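PDB 4ZAS: CalS13 from Micromonospora echinospora, which probably acts as a pyridoxal-phosphate-dependent sugar aminotransferase of the DegT/DnrJ/EryC1 family, transferring an amino group to a nucleotide-linked keto sugar. Local coordinates for residues Leu189-Cys194 / Val213-Thr218; Ala307-Val312 / Thr399-Trp404. All coordinates share one frame; numbering follows the deposited sequence.

Contact 1. Residues Leu189-Cys194 / Val213-Thr218; sequences LVVEDC and VCVYST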
ATOM      1  N   LEU A 189      19.205   6.078  12.222  1.00 46.50           N
ATOM      2  CA  LEU A 189      18.170   5.074  12.432  1.00 50.19           C
ATOM      3  C   LEU A 189      18.656   3.704  11.964  1.00 53.23           C
ATOM      4  O   LEU A 189      19.143   3.569  10.844  1.00 59.11           O
ATOM      5  CB  LEU A 189      16.905   5.443  11.659  1.00 43.15           C
ATOM      6  CG  LEU A 189      15.721   4.508  11.864  1.00 35.93           C
ATOM      7  CD1 LEU A 189      15.207   4.645  13.280  1.00 35.22           C
ATOM      8  CD2 LEU A 189      14.617   4.759  10.853  1.00 36.91           C
ATOM      9  N   VAL A 190      18.529   2.690  12.813  1.00 47.66           N
ATOM     10  CA  VAL A 190      18.885   1.330  12.410  1.00 37.43           C
ATOM     11  C   VAL A 190      17.630   0.501  12.131  1.00 36.50           C
ATOM     12  O   VAL A 190      16.846   0.225  13.049  1.00 33.65           O
ATOM     13  CB  VAL A 190      19.768   0.674  13.477  1.00 34.78           C
ATOM     14  CG1 VAL A 190      20.144  -0.716  13.062  1.00 29.89           C
ATOM     15  CG2 VAL A 190      21.005   1.525  13.719  1.00 36.40           C
ATOM     16  N   VAL A 191      17.467   0.084  10.872  1.00 37.76           N
ATOM     17  CA  VAL A 191      16.296  -0.683  10.424  1.00 38.27           C
ATOM     18  C   VAL A 191      16.686  -2.090   9.981  1.00 42.35           C
ATOM     19  O   VAL A 191      17.501  -2.239   9.057  1.00 43.63           O
ATOM     20  CB  VAL A 191      15.588   0.015   9.230  1.00 35.47           C
ATOM     21  CG1 VAL A 191      14.384  -0.799   8.812  1.00 24.84           C
ATOM     22  CG2 VAL A 191      15.180   1.415   9.590  1.00 29.61           C
ATOM     23  N   GLU A 192      16.098  -3.112  10.604  1.00 36.09           N
ATOM     24  CA  GLU A 192      16.291  -4.513  10.182  1.00 32.13           C
ATOM     25  C   GLU A 192      15.189  -5.023   9.259  1.00 37.65           C
ATOM     26  O   GLU A 192      14.043  -5.135   9.682  1.00 47.22           O
ATOM     27  CB  GLU A 192      16.341  -5.445  11.395  1.00 31.19           C
ATOM     28  CG  GLU A 192      17.481  -5.203  12.367  1.00 29.40           C
ATOM     29  CD  GLU A 192      17.401  -6.118  13.579  1.00 35.66           C
ATOM     30  OE1 GLU A 192      17.005  -7.283  13.422  1.00 38.20           O
ATOM     31  OE2 GLU A 192      17.710  -5.666  14.698  1.00 45.96           O
ATOM     32  N   ASP A 193      15.527  -5.381   8.025  1.00 31.64           N
ATOM     33  CA  ASP A 193      14.550  -6.044   7.150  1.00 34.16           C
ATOM     34  C   ASP A 193      14.424  -7.539   7.503  1.00 41.57           C
ATOM     35  O   ASP A 193      15.269  -8.352   7.141  1.00 45.89           O
ATOM     36  CB  ASP A 193      14.947  -5.861   5.686  1.00 35.74           C
ATOM     37  CG  ASP A 193      13.930  -6.444   4.714  1.00 40.35           C
ATOM     38  OD1 ASP A 193      13.085  -7.269   5.134  1.00 35.49           O
ATOM     39  OD2 ASP A 193      13.990  -6.085   3.513  1.00 41.70           O
ATOM     40  N   CYS A 194      13.361  -7.890   8.217  1.00 46.75           N
ATOM     41  CA  CYS A 194      13.142  -9.260   8.674  1.00 43.50           C
ATOM     42  C   CYS A 194      12.101  -9.984   7.821  1.00 45.66           C
ATOM     43  O   CYS A 194      11.443 -10.904   8.296  1.00 52.29           O
ATOM     44  CB  CYS A 194      12.697  -9.275  10.142  1.00 45.33           C
ATOM     45  SG  CYS A 194      13.751  -8.358  11.241  1.00 52.96           S
ATOM     46  N   VAL A 213      14.552  -0.889  14.831  1.00 42.20           N
ATOM     47  CA  VAL A 213      13.270  -0.975  14.150  1.00 36.33           C
ATOM     48  C   VAL A 213      13.295  -2.154  13.204  1.00 27.46           C
ATOM     49  O   VAL A 213      14.134  -2.181  12.312  1.00 41.62           O
ATOM     50  CB  VAL A 213      12.964   0.323  13.391  1.00 37.39           C
ATOM     51  CG1 VAL A 213      11.637   0.207  12.588  1.00 32.90           C
ATOM     52  CG2 VAL A 213      12.910   1.469  14.369  1.00 35.11           C
ATOM     53  N   CYS A 214      12.365  -3.096  13.356  1.00 34.93           N
ATOM     54  CA  CYS A 214      12.326  -4.309  12.508  1.00 41.79           C
ATOM     55  C   CYS A 214      11.056  -4.400  11.658  1.00 40.42           C
ATOM     56  O   CYS A 214       9.944  -4.246  12.175  1.00 47.58           O
ATOM     57  CB  CYS A 214      12.407  -5.565  13.372  1.00 41.31           C
ATOM     58  SG  CYS A 214      13.850  -5.655  14.402  1.00 49.92           S
ATOM     59  N   VAL A 215      11.220  -4.673  10.365  1.00 33.73           N
ATOM     60  CA  VAL A 215      10.086  -4.818   9.451  1.00 30.46           C
ATOM     61  C   VAL A 215       9.970  -6.248   8.958  1.00 32.78           C
ATOM     62  O   VAL A 215      10.926  -6.792   8.425  1.00 42.39           O
ATOM     63  CB  VAL A 215      10.202  -3.865   8.254  1.00 30.93           C
ATOM     64  CG1 VAL A 215       9.004  -4.037   7.339  1.00 26.42           C
ATOM     65  CG2 VAL A 215      10.348  -2.420   8.730  1.00 32.42           C
ATOM     66  N   TYR A 216       8.786  -6.836   9.117  1.00 33.84           N
ATOM     67  CA  TYR A 216       8.493  -8.205   8.687  1.00 30.04           C
ATOM     68  C   TYR A 216       7.534  -8.201   7.517  1.00 39.68           C
ATOM     69  O   TYR A 216       6.745  -7.271   7.375  1.00 48.35           O
ATOM     70  CB  TYR A 216       7.876  -9.016   9.834  1.00 34.18           C
ATOM     71  CG  TYR A 216       8.833  -9.579  10.886  1.00 46.66           C
ATOM     72  CD1 TYR A 216       9.303  -8.804  11.944  1.00 47.77           C
ATOM     73  CD2 TYR A 216       9.202 -10.916  10.855  1.00 51.28           C
ATOM     74  CE1 TYR A 216      10.144  -9.345  12.914  1.00 48.74           C
ATOM     75  CE2 TYR A 216      10.029 -11.459  11.803  1.00 55.41           C
ATOM     76  CZ  TYR A 216      10.502 -10.682  12.835  1.00 58.07           C
ATOM     77  OH  TYR A 216      11.333 -11.272  13.775  1.00 58.45           O
ATOM     78  N   SER A 217       7.586  -9.235   6.683  1.00 37.23           N
ATOM     79  CA  SER A 217       6.572  -9.409   5.652  1.00 32.77           C
ATOM     80  C   SER A 217       5.717 -10.628   5.931  1.00 42.37           C
ATOM     81  O   SER A 217       6.222 -11.662   6.376  1.00 47.01           O
ATOM     82  CB  SER A 217       7.216  -9.549   4.269  1.00 45.60           C
ATOM     83  OG  SER A 217       6.274  -9.956   3.285  1.00 44.88           O
ATOM     84  N   THR A 218       4.423 -10.519   5.645  1.00 45.15           N
ATOM     85  CA  THR A 218       3.550 -11.684   5.687  1.00 39.38           C
ATOM     86  C   THR A 218       2.880 -11.864   4.329  1.00 39.65           C
ATOM     87  O   THR A 218       1.719 -12.301   4.250  1.00 35.90           O
ATOM     88  CB  THR A 218       2.484 -11.585   6.792  1.00 42.07           C
ATOM     89  OG1 THR A 218       1.804 -10.332   6.696  1.00 44.03           O
ATOM     90  CG2 THR A 218       3.124 -11.701   8.152  1.00 42.08           C
TER
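The phenol ring of Y216 carries the CB of C194 over the centre of one face, a CH-pi contact with CB 3.6 Å from the ring centroid and only 5° off the ring normal. C194 SG lies over the same face, 4.5 Å from the Y216 ring centroid, in a Cys sulfur-aromatic contact, while the ring also stacks with F231 and its hydroxyl hydrogen-bonds the carbonyl of L207. The contact joins the parallel strands 189-193 and 213-217, with C194 just beyond the first, in the central seven-stranded sheet of a fold type I pyridoxal phosphate enzyme. The second flat group, the carboxylate of E192, has C214 SG over its face, 3.7 Å from E192 CD; its oxygens bond H162 and N212, which fixes its rotation.

Four backbone bonds form the parallel ladder. E192 is gripped from both sides of its peptide links, its N bonding V213 O at 2.8 Å and its O accepting from V215 N. V213 N gives to V190 O, and C194 N closes the ladder on V215 O at 2.7 Å.

On the face that holds V191, D193, V213 and V215, helix 82-94 packs through L86 and A89. At the carboxyl end, S217 OG bonds the phosphate of the cofactor-modified lysine at position 222. D193 OD2 bonds T119, and D193 probably corresponds to the aspartate that faces the pyridine nitrogen in fold type I enzymes. Toward the opposite end, L189, with CG anti to its backbone N, turns CD1 to within 4.1 Å of V213 CG2.

Contact 2. Residues Ala307-Val312 / Thr399-Trp404; sequences AGIDGV and TIKSGW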
ATOM      1  N   ALA A 307      27.769 -31.183   2.417  1.00 56.46           N
ATOM      2  CA  ALA A 307      29.118 -30.797   2.798  1.00 49.38           C
ATOM      3  C   ALA A 307      30.147 -31.618   2.049  1.00 51.64           C
ATOM      4  O   ALA A 307      30.040 -32.843   1.944  1.00 60.31           O
ATOM      5  CB  ALA A 307      29.306 -30.945   4.286  1.00 49.55           C
ATOM      6  N   GLY A 308      31.175 -30.943   1.563  1.00 52.14           N
ATOM      7  CA  GLY A 308      32.236 -31.639   0.873  1.00 57.48           C
ATOM      8  C   GLY A 308      31.946 -32.010  -0.570  1.00 66.23           C
ATOM      9  O   GLY A 308      32.654 -32.831  -1.136  1.00 74.10           O
ATOM     10  N   ILE A 309      30.909 -31.426  -1.168  1.00 67.31           N
ATOM     11  CA  ILE A 309      30.678 -31.620  -2.602  1.00 64.09           C
ATOM     12  C   ILE A 309      31.491 -30.597  -3.373  1.00 61.48           C
ATOM     13  O   ILE A 309      31.403 -29.396  -3.113  1.00 59.36           O
ATOM     14  CB  ILE A 309      29.204 -31.517  -2.998  1.00 57.07           C
ATOM     15  CG1 ILE A 309      28.395 -32.635  -2.355  1.00 60.47           C
ATOM     16  CG2 ILE A 309      29.076 -31.635  -4.495  1.00 53.15           C
ATOM     17  CD1 ILE A 309      26.925 -32.562  -2.686  1.00 61.44           C
ATOM     18  N   ASP A 310      32.314 -31.067  -4.301  1.00 64.39           N
ATOM     19  CA  ASP A 310      33.142 -30.127  -5.025  1.00 62.55           C
ATOM     20  C   ASP A 310      32.285 -29.184  -5.866  1.00 65.20           C
ATOM     21  O   ASP A 310      31.387 -29.624  -6.590  1.00 67.95           O
ATOM     22  CB  ASP A 310      34.137 -30.848  -5.905  1.00 60.36           C
ATOM     23  CG  ASP A 310      35.109 -29.898  -6.540  1.00 72.62           C
ATOM     24  OD1 ASP A 310      36.072 -29.472  -5.862  1.00 65.39           O
ATOM     25  OD2 ASP A 310      34.863 -29.522  -7.700  1.00 83.75           O
ATOM     26  N   GLY A 311      32.537 -27.884  -5.733  1.00 60.97           N
ATOM     27  CA  GLY A 311      31.780 -26.901  -6.486  1.00 62.26           C
ATOM     28  C   GLY A 311      30.570 -26.352  -5.757  1.00 59.85           C
ATOM     29  O   GLY A 311      29.797 -25.567  -6.307  1.00 65.46           O
ATOM     30  N   VAL A 312      30.389 -26.796  -4.522  1.00 58.24           N
ATOM     31  CA  VAL A 312      29.267 -26.366  -3.699  1.00 59.95           C
ATOM     32  C   VAL A 312      29.804 -25.777  -2.410  1.00 56.73           C
ATOM     33  O   VAL A 312      30.411 -26.488  -1.615  1.00 55.74           O
ATOM     34  CB  VAL A 312      28.299 -27.523  -3.405  1.00 54.86           C
ATOM     35  CG1 VAL A 312      27.302 -27.105  -2.356  1.00 48.76           C
ATOM     36  CG2 VAL A 312      27.610 -27.962  -4.665  1.00 47.70           C
ATOM     37  N   THR A 399      20.569 -35.350  -6.750  1.00 61.49           N
ATOM     38  CA  THR A 399      20.753 -34.637  -8.009  1.00 61.99           C
ATOM     39  C   THR A 399      22.011 -33.775  -8.029  1.00 66.85           C
ATOM     40  O   THR A 399      22.777 -33.816  -8.990  1.00 69.40           O
ATOM     41  CB  THR A 399      19.554 -33.725  -8.306  1.00 56.40           C
ATOM     42  OG1 THR A 399      18.371 -34.521  -8.420  1.00 57.94           O
ATOM     43  CG2 THR A 399      19.785 -32.927  -9.599  1.00 49.95           C
ATOM     44  N   ILE A 400      22.228 -33.021  -6.951  1.00 66.17           N
ATOM     45  CA  ILE A 400      23.400 -32.157  -6.827  1.00 61.79           C
ATOM     46  C   ILE A 400      24.671 -33.014  -6.897  1.00 63.86           C
ATOM     47  O   ILE A 400      25.657 -32.623  -7.523  1.00 64.86           O
ATOM     48  CB  ILE A 400      23.341 -31.301  -5.518  1.00 50.27           C
ATOM     49  CG1 ILE A 400      22.126 -30.373  -5.535  1.00 50.04           C
ATOM     50  CG2 ILE A 400      24.608 -30.491  -5.340  1.00 47.87           C
ATOM     51  CD1 ILE A 400      21.947 -29.510  -4.280  1.00 51.79           C
ATOM     52  N   LYS A 401      24.628 -34.194  -6.279  1.00 67.04           N
ATOM     53  CA  LYS A 401      25.759 -35.135  -6.272  1.00 67.32           C
ATOM     54  C   LYS A 401      26.034 -35.793  -7.641  1.00 74.10           C
ATOM     55  O   LYS A 401      27.118 -36.351  -7.865  1.00 77.53           O
ATOM     56  CB  LYS A 401      25.525 -36.218  -5.209  1.00 66.34           C
ATOM     57  CG  LYS A 401      25.843 -35.775  -3.774  1.00 72.12           C
ATOM     58  CD  LYS A 401      25.586 -36.884  -2.757  1.00 78.80           C
ATOM     59  CE  LYS A 401      25.935 -36.449  -1.338  1.00 84.72           C
ATOM     60  NZ  LYS A 401      25.525 -37.467  -0.323  1.00 90.19           N
ATOM     61  N   SER A 402      25.053 -35.760  -8.545  1.00 71.27           N
ATOM     62  CA  SER A 402      25.223 -36.329  -9.883  1.00 66.33           C
ATOM     63  C   SER A 402      26.062 -35.410 -10.762  1.00 64.30           C
ATOM     64  O   SER A 402      26.323 -35.705 -11.919  1.00 70.03           O
ATOM     65  CB  SER A 402      23.867 -36.578 -10.552  1.00 66.01           C
ATOM     66  OG  SER A 402      23.279 -35.355 -10.986  1.00 70.78           O
ATOM     67  N   GLY A 403      26.438 -34.264 -10.219  1.00 66.89           N
ATOM     68  CA  GLY A 403      27.273 -33.327 -10.935  1.00 67.70           C
ATOM     69  C   GLY A 403      26.578 -32.541 -12.029  1.00 68.54           C
ATOM     70  O   GLY A 403      25.407 -32.762 -12.361  1.00 60.94           O
ATOM     71  N   TRP A 404      27.324 -31.601 -12.592  1.00 71.93           N
ATOM     72  CA  TRP A 404      26.829 -30.761 -13.666  1.00 67.86           C
ATOM     73  C   TRP A 404      28.030 -30.190 -14.397  1.00 72.41           C
ATOM     74  O   TRP A 404      29.099 -30.808 -14.372  1.00 75.09           O
ATOM     75  CB  TRP A 404      25.921 -29.658 -13.116  1.00 57.72           C
ATOM     76  CG  TRP A 404      26.600 -28.641 -12.225  1.00 59.29           C
ATOM     77  CD1 TRP A 404      27.049 -27.397 -12.585  1.00 60.46           C
ATOM     78  CD2 TRP A 404      26.924 -28.792 -10.833  1.00 63.59           C
ATOM     79  NE1 TRP A 404      27.603 -26.758 -11.497  1.00 62.16           N
ATOM     80  CE2 TRP A 404      27.546 -27.597 -10.415  1.00 65.36           C
ATOM     81  CE3 TRP A 404      26.739 -29.817  -9.899  1.00 65.08           C
ATOM     82  CZ2 TRP A 404      27.984 -27.406  -9.110  1.00 67.53           C
ATOM     83  CZ3 TRP A 404      27.171 -29.619  -8.601  1.00 62.49           C
ATOM     84  CH2 TRP A 404      27.788 -28.427  -8.222  1.00 65.85           C
ATOM     85  OXT TRP A 404      27.977 -29.116 -14.997  1.00 71.19           O
TER
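W404 places its CG between the backbone N and the carbonyl carbon (chi1 65°), which folds the indole back toward V312. I309 instead has CG1 anti to its carbonyl carbon (chi1 -64°) and a fully extended end (chi2 179°), carrying CD1 across to the helix end. There CD1 packs against K401 CG at 3.6 Å and I400 CG2 at 4.1 Å, meeting both side chains at roughly a right angle. V312 uses a single branch for two partners: CG2 is 3.6 Å from W404 CH2, at the edge of the ring, and 4.0 Å from I400 CG2.

The two partners are a type II beta turn, I309 to V312, and the carboxyl end of helix 390-401, the last helix of the chain. The turn is closed by V312 N to I309 O at 3.1 Å and has G311 at its third position, where positive phi suits glycine. G311 O approaches the indole in its plane, 3.8 Å from W404 CZ2. After the helix, G403 leaves helical geometry with positive phi, and the chain turns to W404.

Outside the two segments, helix 335-344 meets the indole edge-to-face through F338, and R333 makes a cation-pi contact with it. The indole NE1 spends its hydrogen on the carbonyl of R333, while I400 and V312 both rest on L330 of strand 328-332.

Overall arrangement
The two contacts come in series along the chain: contact 1 is complete by residue 218, before contact 2 opens at residue 307. Their centres lie 35 Å apart and their nearest atoms about 24 Å, so they are separate. Contact 1 pairs two strands of the large central sheet, its centre about 6 Å from that of the chain. Contact 2 is peripheral, joining the turn that leads into strand 312-313, at the margin of the small antiparallel sheet of strands 312-313, 328-332 and 379-382, to the C-terminal helix 390-401. The long helix 275-305 lies between them in sequence. Contact 1 therefore belongs to the cofactor-bearing core, contact 2 to the carboxyl-terminal part of the fold, away from the annotated sites.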